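Local coordinates for protein carbonic anhydrase (Porphyridium purpureum, PDB 1DDZ) that probably catalyses the reversible hydration of carbon dioxide to hydrogencarbonate as a zinc-dependent beta-class carbonic anhydrase, at residues G30-K36 with K474-M478; I107-S111 with L401-W405; T318-I323 with I339-E345. All coordinates share one frame; numbering follows the deposited sequence.

Contact 1 (G30-K36 with K474-M478); sequences GQAMPGK and KLRDM
The guanidinium group of Arg476 lies between Gly30 O, 3.5 Å above one face and set toward the rim, and CD of Lys474 near the rim of the opposite face. At its edge stands the carbonyl of Ala32: Arg476 NH1 donates to Ala32 O over 2.6 Å, with the acceptor only 2° out of the guanidinium plane and the N-H pointing almost straight at it (162°). The Arg476 chain, extended from CG to NE, passes alongside the same carbonyl, so that its CB, CG and CD all line the oxygen that NH1 grips. NH2 forms a salt bridge with Asp472, a second tie that should limit rotation of the group.

One residue on, the backbone takes over, as Asp477 N donates to Met33 O at 3.0 Å. Asp477 has CG anti to the backbone N (chi1 -165°), which lays OD2 against Gly35 CA at 3.4 Å, where a side chain would collide with it. A water that donates to Asp477 OD2 at 2.6 Å makes a weak link to Lys36 N, while OD1 accepts from Gly479 N. The Pro34 ring rests by CG on Leu475 O and on CD of Lys474, 3.7 Å away, and Ala32 CB meets the Met478 methyl.

The loop between helices 12-25 and 38-53 is thus fastened to strand 476-481, the outermost strand, within this chain, of its sheet. Its directional bonds are polar: two successive loop carbonyls receive a charged side-chain donor and a backbone N-H, and the arginine's charge is probably balanced largely by Asp472.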
ATOM      1  N   GLY A  30      -9.405  -7.925  30.281  1.00 20.06           N
ATOM      2  CA  GLY A  30      -8.618  -7.045  31.119  1.00 19.32           C
ATOM      3  C   GLY A  30      -7.957  -7.691  32.309  1.00 20.63           C
ATOM      4  O   GLY A  30      -7.216  -7.044  33.039  1.00 21.29           O
ATOM      5  N   GLN A  31      -8.167  -8.980  32.494  1.00 22.33           N
ATOM      6  CA  GLN A  31      -7.563  -9.637  33.631  1.00 24.07           C
ATOM      7  C   GLN A  31      -6.521 -10.692  33.286  1.00 25.96           C
ATOM      8  O   GLN A  31      -6.089 -11.433  34.162  1.00 21.75           O
ATOM      9  CB  GLN A  31      -8.647 -10.217  34.540  1.00 28.18           C
ATOM     10  CG  GLN A  31      -9.574  -9.143  35.149  1.00 32.67           C
ATOM     11  CD  GLN A  31      -8.813  -8.038  35.895  1.00 37.21           C
ATOM     12  OE1 GLN A  31      -9.019  -6.845  35.646  1.00 45.80           O
ATOM     13  NE2 GLN A  31      -7.921  -8.430  36.798  1.00 37.31           N
ATOM     14  N   ALA A  32      -6.139 -10.793  32.013  1.00 24.57           N
ATOM     15  CA  ALA A  32      -5.119 -11.762  31.622  1.00 22.54           C
ATOM     16  C   ALA A  32      -3.882 -11.570  32.532  1.00 23.82           C
ATOM     17  O   ALA A  32      -3.541 -10.441  32.886  1.00 24.02           O
ATOM     18  CB  ALA A  32      -4.758 -11.554  30.151  1.00 20.31           C
ATOM     19  N   MET A  33      -3.221 -12.649  32.924  1.00 24.67           N
ATOM     20  CA  MET A  33      -2.052 -12.528  33.797  1.00 26.30           C
ATOM     21  C   MET A  33      -0.770 -12.402  32.995  1.00 25.48           C
ATOM     22  O   MET A  33      -0.750 -12.617  31.793  1.00 21.58           O
ATOM     23  CB  MET A  33      -1.888 -13.775  34.669  1.00 35.34           C
ATOM     24  CG  MET A  33      -3.010 -14.101  35.611  1.00 46.36           C
ATOM     25  SD  MET A  33      -2.669 -13.804  37.436  1.00 57.14           S
ATOM     26  CE  MET A  33      -0.838 -13.153  37.644  1.00 53.09           C
ATOM     27  N   PRO A  34       0.279 -11.872  33.627  1.00 27.05           N
ATOM     28  CA  PRO A  34       1.574 -11.732  32.963  1.00 28.82           C
ATOM     29  C   PRO A  34       2.009 -13.159  32.651  1.00 30.86           C
ATOM     30  O   PRO A  34       1.571 -14.098  33.323  1.00 30.76           O
ATOM     31  CB  PRO A  34       2.430 -11.103  34.051  1.00 24.95           C
ATOM     32  CG  PRO A  34       1.450 -10.176  34.708  1.00 26.91           C
ATOM     33  CD  PRO A  34       0.206 -11.017  34.825  1.00 25.04           C
ATOM     34  N   GLY A  35       2.866 -13.316  31.650  1.00 32.38           N
ATOM     35  CA  GLY A  35       3.313 -14.639  31.254  1.00 34.40           C
ATOM     36  C   GLY A  35       4.662 -15.125  31.753  1.00 38.57           C
ATOM     37  O   GLY A  35       5.127 -14.715  32.826  1.00 39.89           O
ATOM     38  N   LYS A  36       5.324 -15.936  30.921  1.00 40.67           N
ATOM     39  CA  LYS A  36       6.617 -16.548  31.245  1.00 40.49           C
ATOM     40  C   LYS A  36       7.904 -15.756  30.929  1.00 40.03           C
ATOM     41  O   LYS A  36       8.822 -15.675  31.760  1.00 36.41           O
ATOM     42  CB  LYS A  36       6.695 -17.917  30.570  1.00 42.12           C
ATOM     43  CG  LYS A  36       5.491 -18.812  30.845  1.00 48.40           C
ATOM     44  CD  LYS A  36       5.484 -19.346  32.268  1.00 52.26           C
ATOM     45  CE  LYS A  36       4.189 -20.083  32.584  1.00 53.21           C
ATOM     46  NZ  LYS A  36       3.024 -19.161  32.727  1.00 56.03           N
ATOM     47  N   LYS A 474       1.113  -2.817  33.480  1.00 16.82           N
ATOM     48  CA  LYS A 474       1.475  -4.214  33.621  1.00 16.41           C
ATOM     49  C   LYS A 474       1.169  -4.934  32.315  1.00 14.98           C
ATOM     50  O   LYS A 474       0.058  -4.860  31.812  1.00 15.31           O
ATOM     51  CB  LYS A 474       0.670  -4.849  34.771  1.00 17.66           C
ATOM     52  CG  LYS A 474       1.029  -6.293  35.058  1.00 20.23           C
ATOM     53  CD  LYS A 474      -0.111  -7.018  35.762  1.00 27.00           C
ATOM     54  CE  LYS A 474      -0.414  -6.422  37.127  1.00 29.97           C
ATOM     55  NZ  LYS A 474       0.737  -6.585  38.059  1.00 38.09           N
ATOM     56  N   LEU A 475       2.164  -5.613  31.757  1.00 15.97           N
ATOM     57  CA  LEU A 475       1.981  -6.365  30.520  1.00 16.22           C
ATOM     58  C   LEU A 475       1.262  -7.694  30.818  1.00 16.55           C
ATOM     59  O   LEU A 475       1.632  -8.451  31.711  1.00 14.81           O
ATOM     60  CB  LEU A 475       3.331  -6.639  29.840  1.00 16.85           C
ATOM     61  CG  LEU A 475       4.104  -5.473  29.200  1.00 10.94           C
ATOM     62  CD1 LEU A 475       5.425  -5.998  28.705  1.00  7.59           C
ATOM     63  CD2 LEU A 475       3.301  -4.869  28.069  1.00  7.00           C
ATOM     64  N   ARG A 476       0.245  -7.978  30.026  1.00 14.37           N
ATOM     65  CA  ARG A 476      -0.555  -9.183  30.163  1.00 14.47           C
ATOM     66  C   ARG A 476      -0.347 -10.070  28.928  1.00 16.15           C
ATOM     67  O   ARG A 476      -0.375  -9.601  27.774  1.00 14.57           O
ATOM     68  CB  ARG A 476      -2.016  -8.789  30.357  1.00  9.56           C
ATOM     69  CG  ARG A 476      -2.180  -7.952  31.630  1.00 11.25           C
ATOM     70  CD  ARG A 476      -3.574  -7.466  31.809  1.00  7.00           C
ATOM     71  NE  ARG A 476      -3.675  -6.602  32.973  1.00 16.71           N
ATOM     72  CZ  ARG A 476      -3.740  -7.050  34.226  1.00 19.66           C
ATOM     73  NH1 ARG A 476      -3.703  -8.349  34.486  1.00 14.39           N
ATOM     74  NH2 ARG A 476      -3.892  -6.200  35.224  1.00 22.19           N
ATOM     75  N   ASP A 477      -0.101 -11.347  29.183  1.00 15.81           N
ATOM     76  CA  ASP A 477       0.193 -12.305  28.131  1.00 15.93           C
ATOM     77  C   ASP A 477      -0.994 -12.651  27.267  1.00 16.40           C
ATOM     78  O   ASP A 477      -2.057 -12.953  27.780  1.00 20.58           O
ATOM     79  CB  ASP A 477       0.764 -13.569  28.769  1.00 20.04           C
ATOM     80  CG  ASP A 477       1.448 -14.493  27.770  1.00 23.48           C
ATOM     81  OD1 ASP A 477       1.458 -14.207  26.556  1.00 20.64           O
ATOM     82  OD2 ASP A 477       2.004 -15.517  28.221  1.00 27.61           O
ATOM     83  N   MET A 478      -0.826 -12.521  25.950  1.00 14.23           N
ATOM     84  CA  MET A 478      -1.884 -12.861  25.017  1.00 13.07           C
ATOM     85  C   MET A 478      -1.499 -14.143  24.297  1.00 15.28           C
ATOM     86  O   MET A 478      -2.259 -14.676  23.491  1.00 18.39           O
ATOM     87  CB  MET A 478      -2.130 -11.734  24.009  1.00 14.48           C
ATOM     88  CG  MET A 478      -2.728 -10.455  24.597  1.00 13.30           C
ATOM     89  SD  MET A 478      -4.413 -10.644  25.206  1.00 18.04           S
ATOM     90  CE  MET A 478      -4.076 -10.891  26.948  1.00 16.21           C
TER
HETATM   91  O   HOH W   1      -2.518 -14.621  30.373  1.00 40.79           O
HETATM   92  O   HOH W   2       4.061 -17.138  28.079  1.00 19.57           O

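Contact 2 (I107-S111 with L401-W405); sequences ISFLS and LIDNW
Ser111 lies over one face of the Trp405 indole, its OG 3.2 Å above the ring plane and offset toward the rim, while its CB makes a CH-pi contact 4.0 Å from the centroid of the five-membered ring. With Ser111 OG between the backbone N and the carbonyl carbon (chi1 63°), it turns back along its own helix and donates to Ile107 O at 2.8 Å, the carbonyl that also accepts from Ser111 N. The ring thus meets a hydroxyl whose proton is directed elsewhere.

Two more residues of helix 107-119 meet the six-membered ring. Ile107 CG2 comes up to the ring edge at CE3, and Ser108 CB lies 3.8 Å from Trp405 CH2. The indole NE1 is satisfied by Ile352 O. Away from the indole, Leu401 CD2 touches both Leu110 CD1, a tight 3.4 Å away, and Ile107 CD1, the aliphatic chains lying aslant to one another. Ile402 rests its CD1 on Ser111 O at 3.3 Å.

The contact joins the two carbonic anhydrase family regions, segment 107-111 lying in the first and 401-405 in the second. The other subunit adds cover, its Met361 packing on Ile107 and its Leu147 on Leu401. No hydrogen bond passes between the segments; the junction is a buried apolar one, in which the serine's polar group is absorbed by its own helix and the tryptophan's by the carbonyl of Ile352.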
ATOM      1  N   ILE A 107      -1.173   3.528   2.916  1.00 11.34           N
ATOM      2  CA  ILE A 107      -2.337   3.614   3.786  1.00 11.77           C
ATOM      3  C   ILE A 107      -1.967   3.528   5.259  1.00 11.31           C
ATOM      4  O   ILE A 107      -2.702   4.037   6.083  1.00 14.88           O
ATOM      5  CB  ILE A 107      -3.403   2.540   3.451  1.00 11.72           C
ATOM      6  CG1 ILE A 107      -4.702   2.813   4.210  1.00  7.00           C
ATOM      7  CG2 ILE A 107      -2.860   1.161   3.775  1.00  7.00           C
ATOM      8  CD1 ILE A 107      -5.677   3.616   3.468  1.00  7.00           C
ATOM      9  N   SER A 108      -0.854   2.892   5.614  1.00 11.19           N
ATOM     10  CA  SER A 108      -0.485   2.833   7.029  1.00  9.30           C
ATOM     11  C   SER A 108      -0.131   4.244   7.492  1.00 12.38           C
ATOM     12  O   SER A 108      -0.437   4.643   8.624  1.00 14.06           O
ATOM     13  CB  SER A 108       0.686   1.881   7.274  1.00  7.20           C
ATOM     14  OG  SER A 108       1.193   2.043   8.594  1.00  8.43           O
ATOM     15  N   PHE A 109       0.502   5.003   6.603  1.00  9.71           N
ATOM     16  CA  PHE A 109       0.886   6.377   6.884  1.00  8.98           C
ATOM     17  C   PHE A 109      -0.357   7.277   6.823  1.00  8.14           C
ATOM     18  O   PHE A 109      -0.619   8.041   7.755  1.00  9.62           O
ATOM     19  CB  PHE A 109       1.997   6.813   5.893  1.00 12.30           C
ATOM     20  CG  PHE A 109       2.017   8.283   5.589  1.00 11.51           C
ATOM     21  CD1 PHE A 109       2.232   9.223   6.603  1.00 10.05           C
ATOM     22  CD2 PHE A 109       1.752   8.730   4.303  1.00  8.96           C
ATOM     23  CE1 PHE A 109       2.168  10.590   6.333  1.00  7.98           C
ATOM     24  CE2 PHE A 109       1.688  10.091   4.023  1.00  7.00           C
ATOM     25  CZ  PHE A 109       1.890  11.021   5.036  1.00 11.00           C
ATOM     26  N   LEU A 110      -1.130   7.162   5.747  1.00  7.00           N
ATOM     27  CA  LEU A 110      -2.327   7.953   5.551  1.00  7.03           C
ATOM     28  C   LEU A 110      -3.394   7.787   6.667  1.00 11.94           C
ATOM     29  O   LEU A 110      -4.031   8.767   7.071  1.00 13.60           O
ATOM     30  CB  LEU A 110      -2.932   7.628   4.189  1.00  8.48           C
ATOM     31  CG  LEU A 110      -2.132   7.978   2.933  1.00  9.35           C
ATOM     32  CD1 LEU A 110      -2.823   7.439   1.688  1.00  7.00           C
ATOM     33  CD2 LEU A 110      -1.991   9.467   2.859  1.00  7.00           C
ATOM     34  N   SER A 111      -3.610   6.564   7.149  1.00 12.05           N
ATOM     35  CA  SER A 111      -4.584   6.327   8.222  1.00 10.51           C
ATOM     36  C   SER A 111      -4.124   6.918   9.583  1.00  7.72           C
ATOM     37  O   SER A 111      -4.951   7.461  10.323  1.00  9.73           O
ATOM     38  CB  SER A 111      -4.986   4.841   8.296  1.00  7.00           C
ATOM     39  OG  SER A 111      -3.897   3.991   8.622  1.00 21.71           O
ATOM     40  N   LEU A 401      -9.457   7.236   4.533  1.00 13.23           N
ATOM     41  CA  LEU A 401      -8.244   6.494   4.816  1.00 16.11           C
ATOM     42  C   LEU A 401      -8.260   5.756   6.144  1.00 15.91           C
ATOM     43  O   LEU A 401      -8.025   4.550   6.186  1.00 19.03           O
ATOM     44  CB  LEU A 401      -7.020   7.409   4.660  1.00 11.27           C
ATOM     45  CG  LEU A 401      -7.131   7.987   3.240  1.00 16.66           C
ATOM     46  CD1 LEU A 401      -6.978   9.473   3.229  1.00 15.40           C
ATOM     47  CD2 LEU A 401      -6.201   7.324   2.279  1.00 15.68           C
ATOM     48  N   ILE A 402      -8.597   6.455   7.220  1.00 14.07           N
ATOM     49  CA  ILE A 402      -8.601   5.832   8.522  1.00 12.34           C
ATOM     50  C   ILE A 402      -9.713   4.803   8.682  1.00 12.94           C
ATOM     51  O   ILE A 402      -9.457   3.693   9.143  1.00 16.19           O
ATOM     52  CB  ILE A 402      -8.634   6.879   9.659  1.00 12.51           C
ATOM     53  CG1 ILE A 402      -8.583   6.184  11.013  1.00  7.89           C
ATOM     54  CG2 ILE A 402      -9.868   7.768   9.567  1.00  8.30           C
ATOM     55  CD1 ILE A 402      -7.340   5.439  11.264  1.00  7.00           C
ATOM     56  N   ASP A 403     -10.904   5.091   8.168  1.00 13.79           N
ATOM     57  CA  ASP A 403     -11.997   4.146   8.355  1.00 17.53           C
ATOM     58  C   ASP A 403     -11.977   2.883   7.505  1.00 19.96           C
ATOM     59  O   ASP A 403     -12.552   1.873   7.893  1.00 17.43           O
ATOM     60  CB  ASP A 403     -13.345   4.866   8.398  1.00 18.50           C
ATOM     61  CG  ASP A 403     -13.386   5.939   9.509  1.00 22.52           C
ATOM     62  OD1 ASP A 403     -12.957   5.669  10.657  1.00 19.90           O
ATOM     63  OD2 ASP A 403     -13.804   7.080   9.234  1.00 23.18           O
ATOM     64  N   ASN A 404     -11.256   2.901   6.381  1.00 15.17           N
ATOM     65  CA  ASN A 404     -11.114   1.679   5.575  1.00 14.56           C
ATOM     66  C   ASN A 404     -10.013   0.814   6.198  1.00  9.70           C
ATOM     67  O   ASN A 404     -10.108  -0.414   6.272  1.00 12.22           O
ATOM     68  CB  ASN A 404     -10.877   2.009   4.108  1.00 15.74           C
ATOM     69  CG  ASN A 404     -12.132   2.512   3.454  1.00 15.17           C
ATOM     70  OD1 ASN A 404     -13.194   1.914   3.611  1.00 23.57           O
ATOM     71  ND2 ASN A 404     -12.054   3.677   2.804  1.00 22.12           N
ATOM     72  N   TRP A 405      -8.985   1.471   6.712  1.00 10.76           N
ATOM     73  CA  TRP A 405      -7.922   0.783   7.448  1.00 12.63           C
ATOM     74  C   TRP A 405      -8.556   0.013   8.676  1.00 12.51           C
ATOM     75  O   TRP A 405      -8.295  -1.173   8.881  1.00  7.52           O
ATOM     76  CB  TRP A 405      -6.916   1.838   7.927  1.00  7.00           C
ATOM     77  CG  TRP A 405      -5.888   1.387   8.931  1.00  7.00           C
ATOM     78  CD1 TRP A 405      -5.960   1.520  10.286  1.00  8.84           C
ATOM     79  CD2 TRP A 405      -4.608   0.792   8.655  1.00  7.97           C
ATOM     80  NE1 TRP A 405      -4.808   1.042  10.871  1.00  8.86           N
ATOM     81  CE2 TRP A 405      -3.963   0.594   9.895  1.00  7.00           C
ATOM     82  CE3 TRP A 405      -3.944   0.413   7.488  1.00  7.00           C
ATOM     83  CZ2 TRP A 405      -2.688   0.041   9.994  1.00  7.00           C
ATOM     84  CZ3 TRP A 405      -2.675  -0.135   7.593  1.00  7.00           C
ATOM     85  CH2 TRP A 405      -2.063  -0.315   8.832  1.00  7.00           C
TER

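Contact 3 (T318-I323 with I339-E345); sequences TQTPEI and INLPAGE
A type II beta turn, Pro342 to Glu345, closed by Glu345 N to Pro342 O, leads from the Schellman end of helix 335-338 into strand 346-351, and the loop before strand 323-328 packs against it. Gly344 takes the positive-phi position of the turn (phi 104°), where a side chain would be jammed against the preceding carbonyl and tight against Thr318 CG2.

Thr318 and Glu345 meet crosswise. With Thr318 OG1 anti to the backbone N (chi1 -180°), the hydroxyl sits 3.0 Å from Glu345 CG and gives a weak, long hydrogen bond of 3.4 Å to OE2, while CG2 turns to the carbonyls of Ala343 and Gly344. A valine here would remove the hydroxyl and would probably leave the Glu345 carboxylate without this weak tether and freer to swing.

Further along, Pro321 CB presses on Glu345 O at 3.3 Å. Glu345 O also accepts a hydrogen bond from a water at 2.9 Å, which in turn accepts from Glu322 N, bridging the two backbones. At the other end Ile323, a buried residue, points its CD1 tip to tip at two methyls, Ile339 CD1 at 3.4 Å and Leu341 CD1 at 3.5 Å, a close apolar cluster.

The two loops enter adjacent parallel strands of the second sheet, 323-328 and 346-351, and Ile323 pairs with Phe347 by backbone hydrogen bonding. Pro321 also touches Phe347 and Leu374, Leu341 lies on Val346, and helix 38-53 covers Ile339 and Asn340 through Ile39, Asn42, Ala45 and Trp46.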
ATOM      1  N   THR A 318      24.706   1.799  22.176  1.00 55.45           N
ATOM      2  CA  THR A 318      23.763   0.685  22.343  1.00 52.98           C
ATOM      3  C   THR A 318      23.770  -0.320  21.180  1.00 54.51           C
ATOM      4  O   THR A 318      23.754   0.044  19.999  1.00 54.99           O
ATOM      5  CB  THR A 318      22.323   1.173  22.661  1.00 48.84           C
ATOM      6  OG1 THR A 318      21.449   0.048  22.823  1.00 49.23           O
ATOM      7  CG2 THR A 318      21.812   2.053  21.567  1.00 42.55           C
ATOM      8  N   GLN A 319      23.862  -1.596  21.542  1.00 56.64           N
ATOM      9  CA  GLN A 319      23.914  -2.679  20.566  1.00 56.46           C
ATOM     10  C   GLN A 319      22.639  -2.860  19.745  1.00 51.30           C
ATOM     11  O   GLN A 319      21.567  -2.423  20.162  1.00 51.05           O
ATOM     12  CB  GLN A 319      24.296  -3.998  21.264  1.00 62.71           C
ATOM     13  CG  GLN A 319      23.320  -4.488  22.351  1.00 69.46           C
ATOM     14  CD  GLN A 319      23.732  -5.828  22.991  1.00 74.76           C
ATOM     15  OE1 GLN A 319      22.950  -6.435  23.734  1.00 77.67           O
ATOM     16  NE2 GLN A 319      24.953  -6.285  22.710  1.00 75.77           N
ATOM     17  N   THR A 320      22.780  -3.512  18.588  1.00 44.06           N
ATOM     18  CA  THR A 320      21.672  -3.813  17.680  1.00 37.86           C
ATOM     19  C   THR A 320      20.508  -4.396  18.478  1.00 31.39           C
ATOM     20  O   THR A 320      20.693  -5.241  19.351  1.00 30.52           O
ATOM     21  CB  THR A 320      22.115  -4.845  16.588  1.00 38.33           C
ATOM     22  OG1 THR A 320      23.053  -4.228  15.705  1.00 40.33           O
ATOM     23  CG2 THR A 320      20.941  -5.350  15.771  1.00 36.79           C
ATOM     24  N   PRO A 321      19.295  -3.927  18.201  1.00 29.39           N
ATOM     25  CA  PRO A 321      18.108  -4.406  18.901  1.00 28.64           C
ATOM     26  C   PRO A 321      17.843  -5.881  18.690  1.00 25.31           C
ATOM     27  O   PRO A 321      17.950  -6.370  17.575  1.00 27.62           O
ATOM     28  CB  PRO A 321      16.987  -3.549  18.291  1.00 30.96           C
ATOM     29  CG  PRO A 321      17.510  -3.216  16.918  1.00 31.53           C
ATOM     30  CD  PRO A 321      18.941  -2.879  17.224  1.00 30.18           C
ATOM     31  N   GLU A 322      17.442  -6.562  19.754  1.00 23.37           N
ATOM     32  CA  GLU A 322      17.128  -7.976  19.679  1.00 24.16           C
ATOM     33  C   GLU A 322      15.619  -8.232  19.648  1.00 21.03           C
ATOM     34  O   GLU A 322      15.178  -9.384  19.642  1.00 18.76           O
ATOM     35  CB  GLU A 322      17.794  -8.719  20.823  1.00 26.91           C
ATOM     36  CG  GLU A 322      19.304  -8.814  20.649  1.00 35.90           C
ATOM     37  CD  GLU A 322      20.070  -8.979  21.955  1.00 41.53           C
ATOM     38  OE1 GLU A 322      21.322  -9.028  21.892  1.00 46.57           O
ATOM     39  OE2 GLU A 322      19.436  -9.042  23.038  1.00 46.96           O
ATOM     40  N   ILE A 323      14.838  -7.155  19.572  1.00 19.18           N
ATOM     41  CA  ILE A 323      13.381  -7.239  19.514  1.00 20.34           C
ATOM     42  C   ILE A 323      12.719  -6.233  18.612  1.00 16.75           C
ATOM     43  O   ILE A 323      13.125  -5.080  18.544  1.00 15.84           O
ATOM     44  CB  ILE A 323      12.695  -7.041  20.884  1.00 26.02           C
ATOM     45  CG1 ILE A 323      13.566  -6.201  21.808  1.00 31.31           C
ATOM     46  CG2 ILE A 323      12.361  -8.360  21.495  1.00 34.18           C
ATOM     47  CD1 ILE A 323      13.067  -6.182  23.221  1.00 39.22           C
ATOM     48  N   ILE A 339       9.387  -2.423  28.934  1.00 20.10           N
ATOM     49  CA  ILE A 339      10.083  -3.671  29.191  1.00 17.48           C
ATOM     50  C   ILE A 339      11.447  -3.459  29.807  1.00 20.02           C
ATOM     51  O   ILE A 339      12.311  -4.331  29.743  1.00 21.45           O
ATOM     52  CB  ILE A 339      10.176  -4.589  27.961  1.00 17.10           C
ATOM     53  CG1 ILE A 339      10.846  -3.874  26.783  1.00 15.50           C
ATOM     54  CG2 ILE A 339       8.792  -5.121  27.625  1.00  9.71           C
ATOM     55  CD1 ILE A 339      10.949  -4.739  25.511  1.00 11.48           C
ATOM     56  N   ASN A 340      11.641  -2.282  30.388  1.00 20.85           N
ATOM     57  CA  ASN A 340      12.872  -1.967  31.105  1.00 26.42           C
ATOM     58  C   ASN A 340      14.185  -2.116  30.323  1.00 30.99           C
ATOM     59  O   ASN A 340      15.151  -2.698  30.833  1.00 32.59           O
ATOM     60  CB  ASN A 340      12.929  -2.857  32.349  1.00 26.95           C
ATOM     61  CG  ASN A 340      13.516  -2.155  33.553  1.00 31.07           C
ATOM     62  OD1 ASN A 340      13.245  -0.978  33.798  1.00 31.98           O
ATOM     63  ND2 ASN A 340      14.276  -2.899  34.354  1.00 33.33           N
ATOM     64  N   LEU A 341      14.240  -1.557  29.115  1.00 31.74           N
ATOM     65  CA  LEU A 341      15.433  -1.636  28.269  1.00 30.98           C
ATOM     66  C   LEU A 341      15.848  -0.254  27.832  1.00 30.97           C
ATOM     67  O   LEU A 341      15.019   0.619  27.621  1.00 31.37           O
ATOM     68  CB  LEU A 341      15.182  -2.449  26.994  1.00 27.87           C
ATOM     69  CG  LEU A 341      14.948  -3.953  27.027  1.00 29.19           C
ATOM     70  CD1 LEU A 341      14.915  -4.462  25.596  1.00 27.67           C
ATOM     71  CD2 LEU A 341      16.041  -4.650  27.812  1.00 28.64           C
ATOM     72  N   PRO A 342      17.145  -0.077  27.582  1.00 33.73           N
ATOM     73  CA  PRO A 342      17.751   1.178  27.142  1.00 33.70           C
ATOM     74  C   PRO A 342      17.169   1.653  25.828  1.00 33.62           C
ATOM     75  O   PRO A 342      16.825   0.850  24.948  1.00 30.02           O
ATOM     76  CB  PRO A 342      19.212   0.794  26.970  1.00 34.14           C
ATOM     77  CG  PRO A 342      19.394  -0.242  28.026  1.00 34.82           C
ATOM     78  CD  PRO A 342      18.179  -1.087  27.841  1.00 32.58           C
ATOM     79  N   ALA A 343      17.051   2.967  25.704  1.00 35.72           N
ATOM     80  CA  ALA A 343      16.525   3.578  24.492  1.00 37.82           C
ATOM     81  C   ALA A 343      17.335   3.075  23.297  1.00 38.37           C
ATOM     82  O   ALA A 343      18.546   3.277  23.248  1.00 43.19           O
ATOM     83  CB  ALA A 343      16.626   5.097  24.597  1.00 34.94           C
ATOM     84  N   GLY A 344      16.687   2.367  22.377  1.00 36.45           N
ATOM     85  CA  GLY A 344      17.416   1.880  21.222  1.00 35.24           C
ATOM     86  C   GLY A 344      17.770   0.411  21.217  1.00 34.10           C
ATOM     87  O   GLY A 344      18.559  -0.049  20.390  1.00 34.70           O
ATOM     88  N   GLU A 345      17.233  -0.343  22.158  1.00 32.00           N
ATOM     89  CA  GLU A 345      17.511  -1.761  22.131  1.00 28.64           C
ATOM     90  C   GLU A 345      16.309  -2.481  21.575  1.00 22.49           C
ATOM     91  O   GLU A 345      16.294  -3.695  21.466  1.00 24.66           O
ATOM     92  CB  GLU A 345      17.934  -2.275  23.488  1.00 34.33           C
ATOM     93  CG  GLU A 345      19.365  -1.894  23.778  1.00 39.78           C
ATOM     94  CD  GLU A 345      19.905  -2.501  25.046  1.00 45.19           C
ATOM     95  OE1 GLU A 345      19.169  -3.265  25.714  1.00 42.59           O
ATOM     96  OE2 GLU A 345      21.081  -2.210  25.371  1.00 51.03           O
TER
HETATM   97  O   HOH W   3      17.535  -6.004  22.638  1.00 35.99           O

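How the contacts relate
Contact 1 closes a loop of the chain that encloses contact 2, and contact 3 is nested within both. Contacts 1 and 3 touch where Leu475 CD1 packs on Ile339 CG2 at 3.6 Å; helix 38-53 also borders both. Contact 2 stands apart, its nearest atoms about 18 Å from contact 1 and about 17 Å from contact 3, the latter on the opposite side of the chain's centre. None of the three supplies a zinc ligand, and they stand at different distances from the sites. The side chains of Trp405 and Leu475 are about 10 and 13 Å from a bound zinc, while that of Pro321 is about 6 Å from the side chain of Asp76, a ligand of the other zinc site.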